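PDB 6SUD: reducing-end xylose-releasing exo-oligoxylanase Rex8A from Paenibacillus barcinonensis, which hydrolyses xylooligosaccharides from their reducing ends, releasing xylose during xylan breakdown, and also accepts branched oligomers carrying 4-O-methyl-glucuronic acid. Local coordinates for residues Ala15-Phe18 / Gln19-Gly22. The protein carries 1 engineered substitution. Numbering follows the deposited sequence.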
loop_
_atom_site.group_PDB
_atom_site.type_symbol
_atom_site.label_atom_id
_atom_site.label_comp_id
_atom_site.label_asym_id
_atom_site.label_seq_id
_atom_site.Cartn_x
_atom_site.Cartn_y
_atom_site.Cartn_z
ATOM N N ALA A 15 4.052 18.477 -1.594
ATOM C CA ALA A 15 3.762 19.088 -0.277
ATOM C C ALA A 15 4.676 18.449 0.763
ATOM O O ALA A 15 4.736 17.205 0.838
ATOM C CB ALA A 15 2.318 18.921 0.123
ATOM N N ASN A 16 5.343 19.287 1.554
ATOM C CA ASN A 16 6.139 18.840 2.721
ATOM C C ASN A 16 5.360 19.326 3.934
ATOM O O ASN A 16 5.523 20.505 4.301
ATOM C CB ASN A 16 7.583 19.337 2.646
ATOM C CG ASN A 16 8.437 18.922 3.828
ATOM O OD1 ASN A 16 7.926 18.514 4.872
ATOM N ND2 ASN A 16 9.747 19.048 3.693
ATOM N N LEU A 17 4.488 18.478 4.470
ATOM C CA LEU A 17 3.568 18.882 5.556
ATOM C C LEU A 17 4.347 19.036 6.854
ATOM O O LEU A 17 3.875 19.816 7.680
ATOM C CB LEU A 17 2.436 17.864 5.693
ATOM C CG LEU A 17 1.504 17.849 4.489
ATOM C CD1 LEU A 17 0.224 17.115 4.799
ATOM C CD2 LEU A 17 1.195 19.266 4.057
ATOM N N PHE A 18 5.468 18.326 7.034
ATOM C CA PHE A 18 6.324 18.522 8.235
ATOM C C PHE A 18 6.856 19.961 8.208
ATOM O O PHE A 18 6.808 20.636 9.233
ATOM C CB PHE A 18 7.438 17.478 8.322
ATOM C CG PHE A 18 6.999 16.078 8.680
ATOM C CD1 PHE A 18 6.075 15.836 9.687
ATOM C CD2 PHE A 18 7.570 14.978 8.057
ATOM C CE1 PHE A 18 5.703 14.540 10.021
ATOM C CE2 PHE A 18 7.197 13.683 8.385
ATOM C CZ PHE A 18 6.264 13.463 9.370
ATOM N N GLN A 19 7.304 20.429 7.043
ATOM C CA GLN A 19 7.857 21.796 6.865
ATOM C C GLN A 19 6.748 22.839 7.019
ATOM O O GLN A 19 6.986 23.857 7.699
ATOM C CB GLN A 19 8.515 21.944 5.500
ATOM C CG GLN A 19 9.505 23.093 5.458
ATOM C CD GLN A 19 10.276 23.135 4.162
ATOM O OE1 GLN A 19 10.721 22.113 3.641
ATOM N NE2 GLN A 19 10.471 24.335 3.639
ATOM N N ARG A 20 5.579 22.608 6.413
ATOM C CA ARG A 20 4.428 23.555 6.478
ATOM C C ARG A 20 4.024 23.724 7.936
ATOM O O ARG A 20 3.537 24.791 8.337
ATOM C CB ARG A 20 3.264 23.031 5.636
ATOM C CG ARG A 20 1.936 23.721 5.906
ATOM C CD ARG A 20 0.813 23.118 5.091
ATOM N NE ARG A 20 1.148 22.957 3.680
ATOM C CZ ARG A 20 0.381 22.319 2.805
ATOM N NH1 ARG A 20 -0.773 21.801 3.201
ATOM N NH2 ARG A 20 0.752 22.218 1.537
ATOM N N SER A 21 4.271 22.670 8.689
ATOM C CA SER A 21 3.885 22.553 10.108
ATOM C C SER A 21 4.951 23.143 11.038
ATOM O O SER A 21 4.692 23.207 12.255
ATOM C CB SER A 21 3.600 21.112 10.384
ATOM O OG SER A 21 3.406 20.866 11.765
ATOM N N GLY A 22 6.130 23.512 10.543
ATOM C CA GLY A 22 7.118 24.236 11.368
ATOM C C GLY A 22 8.425 23.496 11.556
ATOM O O GLY A 22 9.390 24.154 11.978
HETATM O O HOH W 1 10.474 20.619 1.224
#
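Asn16 caps the short helix 17-20 by turning its side chain back onto Gln19: OD1 accepts a hydrogen bond from Gln19 N at 3.0 Å. The N-H comes in from above the carbonyl plane, about 60° out of it, yet the bond is fairly straight. With CG anti to its own backbone N (chi1 179°), the Asn16 amide is carried over the first turn, where CG also rests on Gln19 CB at 3.5 Å. The two side-chain amides meet nearly at right angles, their planes 77° apart. Rather than bonding directly, they share one water, which accepts from Asn16 ND2 at 3.0 Å and donates to Gln19 OE1 at 2.9 Å. An alanine here would remove the capping carbonyl and would probably leave the Gln19 N-H without its side-chain acceptor and the bridging water without its Asn16 ND2 donor. Along the helix, Asn16 O takes the Arg20 N-H at 3.0 Å. Leu17 and Arg20 run side by side, and Leu17 CD2 sits over one face of the guanidinium, nearest its NH1 corner (3.3 Å to Arg20 NH1); a bend at chi3 folds the arginine chain back alongside the leucine. The tight side of the turn belongs to the buried Leu17 and Phe18, packed on Leu373 of helix 359-373, with the Phe18 ring edge-to-face with Trp349. The looser side carries the exposed Gln19 and Arg20, where the amides meet through water. At the far end Ser21 N makes two weak bonds, to Leu17 O and Phe18 O, whereas Gly22 N reaches Gln19 O at 3.0 Å. Gly22 has a positive phi, at which a CB would collide with the carbonyl oxygen of Ser21. A single helical turn thus runs from an asparagine N-cap to a glycine-terminated Schellman motif.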